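Local coordinates for periplasmic divalent cation tolerance protein (Xylella fastidiosa, PDB 2NUH), which is of unknown function but belongs to the CutA family of divalent cation tolerance proteins and may bind copper ions, at residues L7-C12 against I86-S91; E19-V24 against C75-Y80; A32-L37 against L58-N63. All blocks are in the same frame, centred on the assembly; numbering follows the deposited sequence.

Contact 1. Residues L7-C12 against I86-S91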
ATOM      1  N   LEU A   7      -7.798  -1.281   3.029  1.00 12.78           N
ATOM      2  CA  LEU A   7      -6.682  -0.378   3.172  1.00 13.51           C
ATOM      3  C   LEU A   7      -5.463  -1.257   3.336  1.00 12.43           C
ATOM      4  O   LEU A   7      -5.404  -2.063   4.264  1.00 12.97           O
ATOM      5  CB  LEU A   7      -6.875   0.478   4.427  1.00 13.84           C
ATOM      6  CG  LEU A   7      -5.907   1.593   4.812  1.00 16.92           C
ATOM      7  CD1 LEU A   7      -5.669   2.556   3.672  1.00 18.03           C
ATOM      8  CD2 LEU A   7      -6.473   2.325   6.004  1.00 16.33           C
ATOM      9  N   ILE A   8      -4.501  -1.121   2.435  1.00 11.58           N
ATOM     10  CA  ILE A   8      -3.270  -1.894   2.546  1.00 11.78           C
ATOM     11  C   ILE A   8      -2.170  -0.992   3.032  1.00 11.85           C
ATOM     12  O   ILE A   8      -1.963   0.078   2.477  1.00 11.58           O
ATOM     13  CB  ILE A   8      -2.851  -2.487   1.193  1.00 11.39           C
ATOM     14  CG1 ILE A   8      -3.973  -3.367   0.638  1.00 13.74           C
ATOM     15  CG2 ILE A   8      -1.553  -3.284   1.332  1.00 14.41           C
ATOM     16  CD1 ILE A   8      -3.739  -3.783  -0.799  1.00 15.03           C
ATOM     17  N   PHE A   9      -1.480  -1.448   4.073  1.00 11.57           N
ATOM     18  CA  PHE A   9      -0.318  -0.763   4.598  1.00 11.50           C
ATOM     19  C   PHE A   9       0.917  -1.401   4.020  1.00 11.66           C
ATOM     20  O   PHE A   9       1.055  -2.614   4.017  1.00 11.79           O
ATOM     21  CB  PHE A   9      -0.277  -0.885   6.119  1.00 11.61           C
ATOM     22  CG  PHE A   9      -1.396  -0.181   6.810  1.00 12.56           C
ATOM     23  CD1 PHE A   9      -1.176   1.026   7.457  1.00 13.72           C
ATOM     24  CD2 PHE A   9      -2.669  -0.725   6.830  1.00 12.90           C
ATOM     25  CE1 PHE A   9      -2.222   1.683   8.105  1.00 15.35           C
ATOM     26  CE2 PHE A   9      -3.711  -0.083   7.476  1.00 14.27           C
ATOM     27  CZ  PHE A   9      -3.482   1.131   8.101  1.00 14.44           C
ATOM     28  N   SER A  10       1.823  -0.565   3.540  1.00 11.22           N
ATOM     29  CA  SER A  10       3.139  -1.017   3.139  1.00 11.64           C
ATOM     30  C   SER A  10       4.106   0.087   3.478  1.00 11.86           C
ATOM     31  O   SER A  10       3.688   1.184   3.816  1.00 12.01           O
ATOM     32  CB  SER A  10       3.184  -1.298   1.640  1.00 12.72           C
ATOM     33  OG  SER A  10       4.422  -1.889   1.292  1.00 12.48           O
ATOM     34  N   THR A  11       5.395  -0.193   3.415  1.00 11.51           N
ATOM     35  CA  THR A  11       6.377   0.863   3.538  1.00 12.45           C
ATOM     36  C   THR A  11       7.378   0.698   2.432  1.00 13.08           C
ATOM     37  O   THR A  11       7.550  -0.406   1.911  1.00 13.79           O
ATOM     38  CB  THR A  11       7.131   0.826   4.871  1.00 13.23           C
ATOM     39  OG1 THR A  11       7.815  -0.421   4.994  1.00 14.36           O
ATOM     40  CG2 THR A  11       6.195   0.992   6.031  1.00 12.88           C
ATOM     41  N   CYS A  12       8.027   1.785   2.061  1.00 13.43           N
ATOM     42  CA  CYS A  12       9.125   1.688   1.111  1.00 15.36           C
ATOM     43  C   CYS A  12      10.249   2.557   1.586  1.00 15.04           C
ATOM     44  O   CYS A  12      10.051   3.443   2.407  1.00 13.95           O
ATOM     45  CB  CYS A  12       8.770   2.109  -0.312  1.00 16.78           C
ATOM     46  SG  CYS A  12       7.745   3.532  -0.403  0.50 19.45           S
ATOM     47  N   ILE A  86      -0.057  -5.483   4.446  1.00 12.19           N
ATOM     48  CA  ILE A  86      -1.113  -5.984   5.303  1.00 13.24           C
ATOM     49  C   ILE A  86      -2.359  -5.186   5.015  1.00 12.09           C
ATOM     50  O   ILE A  86      -2.309  -3.964   4.912  1.00 12.02           O
ATOM     51  CB  ILE A  86      -0.750  -5.889   6.789  1.00 13.58           C
ATOM     52  CG1 ILE A  86      -0.221  -4.495   7.138  1.00 14.88           C
ATOM     53  CG2 ILE A  86       0.293  -6.947   7.129  1.00 15.54           C
ATOM     54  CD1 ILE A  86       0.097  -4.294   8.614  1.00 15.63           C
ATOM     55  N   ALA A  87      -3.466  -5.892   4.840  1.00 11.74           N
ATOM     56  CA  ALA A  87      -4.700  -5.260   4.404  1.00 12.16           C
ATOM     57  C   ALA A  87      -5.707  -5.325   5.508  1.00 12.24           C
ATOM     58  O   ALA A  87      -5.873  -6.360   6.165  1.00 12.39           O
ATOM     59  CB  ALA A  87      -5.246  -5.935   3.142  1.00 12.43           C
ATOM     60  N   VAL A  88      -6.381  -4.203   5.705  1.00 12.46           N
ATOM     61  CA  VAL A  88      -7.405  -4.104   6.716  1.00 13.27           C
ATOM     62  C   VAL A  88      -8.708  -3.810   5.988  1.00 13.46           C
ATOM     63  O   VAL A  88      -8.768  -2.933   5.128  1.00 12.79           O
ATOM     64  CB  VAL A  88      -7.072  -2.985   7.700  1.00 13.96           C
ATOM     65  CG1 VAL A  88      -8.194  -2.810   8.673  1.00 16.02           C
ATOM     66  CG2 VAL A  88      -5.779  -3.281   8.427  1.00 14.99           C
ATOM     67  N   GLN A  89      -9.739  -4.573   6.314  1.00 14.47           N
ATOM     68  CA  GLN A  89     -11.056  -4.341   5.751  1.00 15.30           C
ATOM     69  C   GLN A  89     -11.670  -3.068   6.317  1.00 15.28           C
ATOM     70  O   GLN A  89     -11.666  -2.850   7.527  1.00 16.09           O
ATOM     71  CB  GLN A  89     -11.979  -5.520   6.044  1.00 16.54           C
ATOM     72  CG  GLN A  89     -13.293  -5.433   5.285  1.00 17.97           C
ATOM     73  CD  GLN A  89     -14.167  -6.645   5.472  1.00 22.64           C
ATOM     74  OE1 GLN A  89     -15.046  -6.912   4.653  1.00 26.75           O
ATOM     75  NE2 GLN A  89     -13.932  -7.395   6.543  1.00 23.76           N
ATOM     76  N   VAL A  90     -12.199  -2.233   5.433  1.00 14.98           N
ATOM     77  CA  VAL A  90     -12.959  -1.065   5.850  1.00 15.28           C
ATOM     78  C   VAL A  90     -14.333  -1.529   6.301  1.00 15.79           C
ATOM     79  O   VAL A  90     -15.020  -2.249   5.580  1.00 16.25           O
ATOM     80  CB  VAL A  90     -13.044  -0.037   4.711  1.00 15.28           C
ATOM     81  CG1 VAL A  90     -14.101   1.028   4.984  1.00 16.13           C
ATOM     82  CG2 VAL A  90     -11.681   0.605   4.512  1.00 15.09           C
ATOM     83  N   SER A  91     -14.714  -1.142   7.511  1.00 15.54           N
ATOM     84  CA  SER A  91     -15.995  -1.552   8.066  1.00 16.67           C
ATOM     85  C   SER A  91     -17.113  -0.766   7.407  1.00 16.46           C
ATOM     86  O   SER A  91     -18.113  -1.323   6.965  1.00 17.43           O
ATOM     87  CB  SER A  91     -15.993  -1.307   9.570  1.00 16.70           C
ATOM     88  OG  SER A  91     -14.948  -2.023  10.207  1.00 21.09           O
TER
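Strands 5-12 and 86-89 pair edge to edge in the ferredoxin-like sheet of the CutA fold, the first strand of the chain against the last. Residues 7-12 and 86-89 run antiparallel, at 155°, with L7 and V88 and then F9 and I86 as hydrogen-bonded pairs and I8 with A87 as the non-hydrogen-bonded pair between them. I86, F9 and L7 bury the most surface. The L7-V88 pair is closed from both ends, L7 N to V88 O at 2.8 Å and V88 N returning to L7 O, both nearly straight and in the carbonyl planes. F9 N gives a bond of 2.8 Å to I86 O, while I86 N reaches F9 O over a longer 3.1 Å.

L7, F9, I86 and V88 turn their side chains to one face of the sheet. F9 has CG anti to its carbonyl carbon, so that the ring reaches back along the strand toward V88; its edge carries I86 O in plane, and CE2 meets V88 CG2 obliquely at 3.9 Å. I86 holds CG1 in the crowded position between backbone N and carbonyl carbon (chi1 49°), which sets that atom 3.8 Å from F9 CB. L7 has CG anti to its backbone N (chi1 -176°), and its CB lies 4.0 Å from V88 O.

On the other face I8 and A87 point toward helix 67-77, where I8 packs on A70 and I71 and A87 on V67. Between the two, I8 CG1 rests against A87 CB at 3.8 Å. There the backbones also make two CA-H...O contacts, one setting I8 CA 3.3 Å from I86 O.

Contact 2. Residues E19-V24 against C75-Y80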
ATOM      1  N   GLU A  19       6.746   6.582  -5.108  1.00 12.76           N
ATOM      2  CA  GLU A  19       6.116   7.168  -6.280  1.00 13.36           C
ATOM      3  C   GLU A  19       5.861   6.101  -7.323  1.00 13.08           C
ATOM      4  O   GLU A  19       4.805   6.081  -7.942  1.00 13.40           O
ATOM      5  CB  GLU A  19       6.995   8.276  -6.848  1.00 13.92           C
ATOM      6  CG  GLU A  19       7.227   9.394  -5.842  1.00 19.86           C
ATOM      7  CD  GLU A  19       7.993  10.580  -6.395  1.00 25.72           C
ATOM      8  OE1 GLU A  19       8.320  11.480  -5.584  1.00 28.45           O
ATOM      9  OE2 GLU A  19       8.259  10.622  -7.625  1.00 28.30           O
ATOM     10  N   ILE A  20       6.833   5.220  -7.517  1.00 13.12           N
ATOM     11  CA  ILE A  20       6.671   4.150  -8.496  1.00 13.57           C
ATOM     12  C   ILE A  20       5.484   3.288  -8.112  1.00 13.22           C
ATOM     13  O   ILE A  20       4.609   3.018  -8.924  1.00 14.31           O
ATOM     14  CB  ILE A  20       7.932   3.287  -8.599  1.00 13.88           C
ATOM     15  CG1 ILE A  20       9.080   4.105  -9.194  1.00 15.10           C
ATOM     16  CG2 ILE A  20       7.682   2.021  -9.437  1.00 15.50           C
ATOM     17  CD1 ILE A  20      10.426   3.505  -8.915  1.00 15.90           C
ATOM     18  N   ILE A  21       5.445   2.867  -6.855  1.00 12.75           N
ATOM     19  CA  ILE A  21       4.375   1.980  -6.415  1.00 12.86           C
ATOM     20  C   ILE A  21       3.034   2.678  -6.507  1.00 12.75           C
ATOM     21  O   ILE A  21       2.051   2.107  -6.988  1.00 13.08           O
ATOM     22  CB  ILE A  21       4.643   1.471  -4.995  1.00 12.79           C
ATOM     23  CG1 ILE A  21       5.753   0.421  -5.034  1.00 14.32           C
ATOM     24  CG2 ILE A  21       3.367   0.883  -4.371  1.00 13.63           C
ATOM     25  CD1 ILE A  21       6.470   0.245  -3.698  1.00 16.52           C
ATOM     26  N   SER A  22       2.992   3.915  -6.033  1.00 12.60           N
ATOM     27  CA  SER A  22       1.749   4.668  -6.043  1.00 12.77           C
ATOM     28  C   SER A  22       1.229   4.828  -7.457  1.00 13.27           C
ATOM     29  O   SER A  22       0.049   4.562  -7.738  1.00 13.45           O
ATOM     30  CB  SER A  22       1.983   6.048  -5.440  1.00 12.50           C
ATOM     31  OG  SER A  22       2.285   5.950  -4.064  1.00 14.61           O
ATOM     32  N   ARG A  23       2.107   5.265  -8.355  1.00 13.33           N
ATOM     33  CA  ARG A  23       1.686   5.541  -9.711  1.00 14.83           C
ATOM     34  C   ARG A  23       1.260   4.270 -10.415  1.00 13.85           C
ATOM     35  O   ARG A  23       0.229   4.242 -11.084  1.00 14.66           O
ATOM     36  CB  ARG A  23       2.795   6.233 -10.498  1.00 15.06           C
ATOM     37  CG  ARG A  23       3.098   7.648 -10.052  1.00 18.17           C
ATOM     38  CD  ARG A  23       4.134   8.304 -10.987  1.00 19.02           C
ATOM     39  NE  ARG A  23       3.824   8.069 -12.404  1.00 25.05           N
ATOM     40  CZ  ARG A  23       4.508   7.253 -13.204  1.00 29.02           C
ATOM     41  NH1 ARG A  23       4.152   7.094 -14.475  1.00 28.75           N
ATOM     42  NH2 ARG A  23       5.561   6.595 -12.746  1.00 30.99           N
ATOM     43  N   VAL A  24       2.042   3.210 -10.258  1.00 13.17           N
ATOM     44  CA  VAL A  24       1.727   1.978 -10.975  1.00 13.12           C
ATOM     45  C   VAL A  24       0.439   1.348 -10.473  1.00 12.75           C
ATOM     46  O   VAL A  24      -0.389   0.919 -11.250  1.00 12.55           O
ATOM     47  CB  VAL A  24       2.873   0.962 -10.927  1.00 13.52           C
ATOM     48  CG1 VAL A  24       2.410  -0.391 -11.462  1.00 14.78           C
ATOM     49  CG2 VAL A  24       4.033   1.479 -11.763  1.00 14.64           C
ATOM     50  N   CYS A  75       4.714  -6.012  -4.584  1.00 11.81           N
ATOM     51  CA  CYS A  75       5.930  -6.794  -4.424  1.00 12.06           C
ATOM     52  C   CYS A  75       6.818  -6.717  -5.643  1.00 11.68           C
ATOM     53  O   CYS A  75       8.034  -6.645  -5.510  1.00 11.81           O
ATOM     54  CB  CYS A  75       5.591  -8.242  -4.155  1.00 12.28           C
ATOM     55  SG  CYS A  75       4.930  -8.510  -2.541  1.00 14.13           S
ATOM     56  N   ALA A  76       6.205  -6.757  -6.825  1.00 11.55           N
ATOM     57  CA  ALA A  76       6.971  -6.775  -8.061  1.00 11.91           C
ATOM     58  C   ALA A  76       7.748  -5.478  -8.225  1.00 12.13           C
ATOM     59  O   ALA A  76       8.755  -5.427  -8.928  1.00 12.66           O
ATOM     60  CB  ALA A  76       6.038  -6.980  -9.239  1.00 12.08           C
ATOM     61  N   LEU A  77       7.259  -4.427  -7.582  1.00 12.30           N
ATOM     62  CA  LEU A  77       7.847  -3.106  -7.737  1.00 11.87           C
ATOM     63  C   LEU A  77       8.709  -2.742  -6.562  1.00 11.78           C
ATOM     64  O   LEU A  77       9.284  -1.659  -6.524  1.00 12.67           O
ATOM     65  CB  LEU A  77       6.742  -2.064  -7.839  1.00 12.49           C
ATOM     66  CG  LEU A  77       5.806  -2.204  -9.033  1.00 13.70           C
ATOM     67  CD1 LEU A  77       4.586  -1.318  -8.841  1.00 15.08           C
ATOM     68  CD2 LEU A  77       6.547  -1.866 -10.311  1.00 14.45           C
ATOM     69  N   HIS A  78       8.786  -3.623  -5.581  1.00 11.25           N
ATOM     70  CA  HIS A  78       9.322  -3.201  -4.307  1.00 11.08           C
ATOM     71  C   HIS A  78      10.814  -3.405  -4.190  1.00 11.50           C
ATOM     72  O   HIS A  78      11.322  -4.436  -4.600  1.00 11.50           O
ATOM     73  CB  HIS A  78       8.645  -3.957  -3.189  1.00 11.43           C
ATOM     74  CG  HIS A  78       8.494  -3.135  -1.961  1.00 10.94           C
ATOM     75  ND1 HIS A  78       9.549  -2.857  -1.128  1.00 12.30           N
ATOM     76  CD2 HIS A  78       7.421  -2.484  -1.458  1.00 12.23           C
ATOM     77  CE1 HIS A  78       9.126  -2.084  -0.140  1.00 11.84           C
ATOM     78  NE2 HIS A  78       7.841  -1.848  -0.316  1.00 12.49           N
ATOM     79  N   PRO A  79      11.528  -2.420  -3.628  1.00 11.75           N
ATOM     80  CA  PRO A  79      12.931  -2.635  -3.314  1.00 11.99           C
ATOM     81  C   PRO A  79      13.180  -3.774  -2.359  1.00 12.34           C
ATOM     82  O   PRO A  79      14.218  -4.418  -2.428  1.00 12.40           O
ATOM     83  CB  PRO A  79      13.328  -1.335  -2.615  1.00 11.98           C
ATOM     84  CG  PRO A  79      12.445  -0.328  -3.218  1.00 12.44           C
ATOM     85  CD  PRO A  79      11.125  -1.024  -3.380  1.00 11.98           C
ATOM     86  N   TYR A  80      12.257  -4.004  -1.434  1.00 11.93           N
ATOM     87  CA  TYR A  80      12.489  -5.015  -0.426  1.00 12.66           C
ATOM     88  C   TYR A  80      12.097  -6.384  -0.923  1.00 13.14           C
ATOM     89  O   TYR A  80      11.100  -6.541  -1.627  1.00 12.88           O
ATOM     90  CB  TYR A  80      11.671  -4.761   0.833  1.00 12.56           C
ATOM     91  CG  TYR A  80      11.879  -3.435   1.519  1.00 14.09           C
ATOM     92  CD1 TYR A  80      13.011  -2.662   1.307  1.00 14.01           C
ATOM     93  CD2 TYR A  80      10.925  -2.975   2.407  1.00 14.35           C
ATOM     94  CE1 TYR A  80      13.173  -1.454   1.958  1.00 15.14           C
ATOM     95  CE2 TYR A  80      11.076  -1.775   3.065  1.00 15.29           C
ATOM     96  CZ  TYR A  80      12.197  -1.016   2.832  1.00 16.05           C
ATOM     97  OH  TYR A  80      12.335   0.180   3.491  1.00 17.96           O
TER
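The imidazole of H78 is the flat group of this contact, and its edge does the polar work: Y80 N lies in the ring plane and donates to ND1 over 3.0 Å, a bond within the loop, from backbone to a side chain two residues earlier. NE2 bonds to T11 O of strand 5-12, so the ring is gripped at both nitrogens and its rotation is fixed. I21 CD1 comes to H78 CD2 obliquely, at 3.7 Å.

The rest is apolar, with L77 set against I20, I21 and V24 of helix 15-27. Its CG stands anti to the carbonyl carbon (chi1 -62°), and the branches then part. CD1 meets V24 tip to tip, 3.5 Å from V24 CG1 and equally near its CB, a tight fit. CD2 crosses I20 obliquely, 4.1 Å from I20 CG2. Nearer the backbone, L77 CB passes I21 CG1 at 3.9 Å as the two side chains slide by each other in opposite directions.

I20, I21 and V24 thus bring helix 15-27 against the C-terminal end of helix 67-77. I21 also packs on L74 and V24 on R73 of that helix, while S22 turns to V34 and Q36 of strand 33-38.

Contact 3. Residues A32-L37 against L58-N63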
ATOM      1  N   ALA A  32      -7.355   2.533  -6.026  1.00 12.24           N
ATOM      2  CA  ALA A  32      -7.961   3.789  -6.434  1.00 12.79           C
ATOM      3  C   ALA A  32      -7.074   4.957  -6.038  1.00 12.79           C
ATOM      4  O   ALA A  32      -7.082   5.995  -6.665  1.00 13.04           O
ATOM      5  CB  ALA A  32      -9.295   3.942  -5.809  1.00 12.79           C
ATOM      6  N   CYS A  33      -6.318   4.788  -4.968  1.00 13.35           N
ATOM      7  CA  CYS A  33      -5.453   5.858  -4.522  1.00 13.81           C
ATOM      8  C   CYS A  33      -4.425   5.278  -3.591  1.00 12.30           C
ATOM      9  O   CYS A  33      -4.641   4.244  -2.966  1.00 12.30           O
ATOM     10  CB  CYS A  33      -6.266   6.996  -3.877  1.00 15.16           C
ATOM     11  SG  CYS A  33      -5.456   8.072  -2.641  0.50 16.19           S
ATOM     12  N   VAL A  34      -3.280   5.937  -3.540  1.00 11.27           N
ATOM     13  CA  VAL A  34      -2.244   5.544  -2.604  1.00 11.03           C
ATOM     14  C   VAL A  34      -1.746   6.792  -1.925  1.00 10.79           C
ATOM     15  O   VAL A  34      -1.410   7.775  -2.599  1.00 10.61           O
ATOM     16  CB  VAL A  34      -1.066   4.858  -3.306  1.00 10.60           C
ATOM     17  CG1 VAL A  34       0.025   4.544  -2.295  1.00 12.03           C
ATOM     18  CG2 VAL A  34      -1.528   3.582  -4.003  1.00 12.20           C
ATOM     19  N   THR A  35      -1.728   6.773  -0.593  1.00 10.28           N
ATOM     20  CA  THR A  35      -1.206   7.890   0.160  1.00 10.94           C
ATOM     21  C   THR A  35       0.134   7.522   0.747  1.00 11.26           C
ATOM     22  O   THR A  35       0.303   6.444   1.314  1.00 11.51           O
ATOM     23  CB  THR A  35      -2.186   8.275   1.266  1.00 11.34           C
ATOM     24  OG1 THR A  35      -3.422   8.658   0.650  1.00 12.43           O
ATOM     25  CG2 THR A  35      -1.664   9.431   2.110  1.00 12.28           C
ATOM     26  N   GLN A  36       1.084   8.432   0.604  1.00 11.47           N
ATOM     27  CA  GLN A  36       2.406   8.263   1.159  1.00 12.99           C
ATOM     28  C   GLN A  36       2.537   9.186   2.333  1.00 13.60           C
ATOM     29  O   GLN A  36       2.150  10.356   2.258  1.00 14.32           O
ATOM     30  CB  GLN A  36       3.453   8.751   0.183  1.00 13.63           C
ATOM     31  CG  GLN A  36       3.517   8.138  -1.148  1.00 16.63           C
ATOM     32  CD  GLN A  36       4.326   9.019  -2.073  1.00 17.80           C
ATOM     33  OE1 GLN A  36       5.406   9.527  -1.712  1.00 19.46           O
ATOM     34  NE2 GLN A  36       3.799   9.236  -3.256  1.00 18.19           N
ATOM     35  N   LEU A  37       3.125   8.664   3.395  1.00 13.90           N
ATOM     36  CA  LEU A  37       3.433   9.444   4.575  1.00 15.29           C
ATOM     37  C   LEU A  37       4.947   9.382   4.744  1.00 16.40           C
ATOM     38  O   LEU A  37       5.499   8.334   5.061  1.00 14.90           O
ATOM     39  CB  LEU A  37       2.694   8.882   5.795  1.00 15.81           C
ATOM     40  CG  LEU A  37       1.203   8.504   5.663  1.00 17.59           C
ATOM     41  CD1 LEU A  37       0.650   7.800   6.900  1.00 19.34           C
ATOM     42  CD2 LEU A  37       0.364   9.718   5.368  1.00 20.05           C
ATOM     43  N   LEU A  58       2.986   3.713   3.204  1.00 10.97           N
ATOM     44  CA  LEU A  58       1.963   3.751   2.181  1.00 11.12           C
ATOM     45  C   LEU A  58       0.648   3.291   2.743  1.00 11.04           C
ATOM     46  O   LEU A  58       0.592   2.368   3.563  1.00 10.91           O
ATOM     47  CB  LEU A  58       2.319   2.846   1.001  1.00 11.31           C
ATOM     48  CG  LEU A  58       3.630   3.120   0.276  1.00 12.02           C
ATOM     49  CD1 LEU A  58       3.700   2.124  -0.860  1.00 15.11           C
ATOM     50  CD2 LEU A  58       3.678   4.528  -0.263  1.00 13.28           C
ATOM     51  N   LEU A  59      -0.403   3.961   2.294  1.00 10.99           N
ATOM     52  CA  LEU A  59      -1.768   3.571   2.583  1.00 11.63           C
ATOM     53  C   LEU A  59      -2.429   3.423   1.238  1.00 11.33           C
ATOM     54  O   LEU A  59      -2.665   4.400   0.536  1.00 11.45           O
ATOM     55  CB  LEU A  59      -2.508   4.635   3.400  1.00 12.29           C
ATOM     56  CG  LEU A  59      -2.068   4.925   4.824  1.00 15.08           C
ATOM     57  CD1 LEU A  59      -2.865   6.091   5.349  1.00 17.13           C
ATOM     58  CD2 LEU A  59      -2.298   3.725   5.697  1.00 18.67           C
ATOM     59  N   ILE A  60      -2.708   2.185   0.880  1.00 11.18           N
ATOM     60  CA  ILE A  60      -3.212   1.866  -0.441  1.00 11.64           C
ATOM     61  C   ILE A  60      -4.681   1.557  -0.316  1.00 11.75           C
ATOM     62  O   ILE A  60      -5.061   0.689   0.456  1.00 12.20           O
ATOM     63  CB  ILE A  60      -2.474   0.653  -0.988  1.00 12.11           C
ATOM     64  CG1 ILE A  60      -1.005   0.999  -1.160  1.00 11.54           C
ATOM     65  CG2 ILE A  60      -3.048   0.226  -2.320  1.00 12.91           C
ATOM     66  CD1 ILE A  60      -0.098  -0.208  -1.130  1.00 12.13           C
ATOM     67  N   LYS A  61      -5.512   2.260  -1.079  1.00 12.07           N
ATOM     68  CA  LYS A  61      -6.950   2.049  -0.994  1.00 12.46           C
ATOM     69  C   LYS A  61      -7.381   1.226  -2.190  1.00 11.87           C
ATOM     70  O   LYS A  61      -7.179   1.614  -3.328  1.00 12.23           O
ATOM     71  CB  LYS A  61      -7.691   3.383  -0.990  1.00 13.54           C
ATOM     72  CG  LYS A  61      -7.872   4.020   0.383  1.00 17.97           C
ATOM     73  CD  LYS A  61      -6.616   4.667   0.905  1.00 22.91           C
ATOM     74  CE  LYS A  61      -6.370   6.014   0.264  1.00 24.68           C
ATOM     75  NZ  LYS A  61      -5.066   6.560   0.687  1.00 26.61           N
ATOM     76  N   THR A  62      -7.989   0.086  -1.931  1.00 12.03           N
ATOM     77  CA  THR A  62      -8.370  -0.795  -3.008  1.00 12.74           C
ATOM     78  C   THR A  62      -9.626  -1.528  -2.580  1.00 13.04           C
ATOM     79  O   THR A  62     -10.257  -1.142  -1.610  1.00 12.31           O
ATOM     80  CB  THR A  62      -7.202  -1.740  -3.384  1.00 13.69           C
ATOM     81  OG1 THR A  62      -7.539  -2.483  -4.565  1.00 15.03           O
ATOM     82  CG2 THR A  62      -6.839  -2.676  -2.249  1.00 13.46           C
ATOM     83  N   ASN A  63     -10.003  -2.566  -3.304  1.00 13.62           N
ATOM     84  CA  ASN A  63     -11.131  -3.371  -2.883  1.00 13.85           C
ATOM     85  C   ASN A  63     -10.770  -4.837  -2.842  1.00 13.40           C
ATOM     86  O   ASN A  63      -9.678  -5.222  -3.249  1.00 13.31           O
ATOM     87  CB  ASN A  63     -12.372  -3.095  -3.752  1.00 14.27           C
ATOM     88  CG  ASN A  63     -12.195  -3.509  -5.193  1.00 15.28           C
ATOM     89  OD1 ASN A  63     -11.237  -4.197  -5.533  1.00 15.00           O
ATOM     90  ND2 ASN A  63     -13.120  -3.093  -6.054  1.00 16.26           N
TER
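K61 arches over the sheet to T35, two residues along the partner strand from C33, its own pair. Its CB lies 3.7 Å from C33 O. The chain turns about CB-CG and CG-CD (chi2 76°, chi3 78°), so it folds back over the strands. CE comes to C33 SG at 3.7 Å, and the tip NZ donates to T35 OG1 at 2.7 Å. A second, longer bond of 3.2 Å runs from NZ to L59 O, met from above the carbonyl plane; the same oxygen takes T35 N in that plane at 2.8 Å, so the ammonium probably adds to its polarisation.

The backbones pair antiparallel at 168°, C33 with K61 and T35 with L59 as hydrogen-bonded pairs. A32 N extends the pairing to K61 O, with a more bent N-H.

On the opposite face V34 and I60 lie side by side, V34 CG1 3.9 Å from I60 CG1. Q36 and L58 do the same, Q36 CG against L58 CD2. This face is turned to helix 15-27, where L58 meets I21: the helix-covered side of an antiparallel sheet in the alpha+beta, ferredoxin-like fold of CutA.

In the fold
Contacts 1 and 3 belong to one antiparallel sheet, where strands 5-12 and 50-63 lie side by side: I8 N meets I60 O and S10 O meets L58 N, so the two strand pairs share a continuous backbone network. Contact 3 is partly buried and includes a lysine-to-threonine hydrogen bond on the face of C33, T35, L59 and K61; contact 1, at the margin of this chain's sheet, is a surface contact held by backbone bonds and apolar side chains. Contact 2, also near the surface, joins helix 15-27 to the end of helix 67-77 and the loop beyond it, through side chains with no backbone pairing. Helix 15-27 covers the sheet of contact 3, and contact 2's loop is tied to strand 5-12.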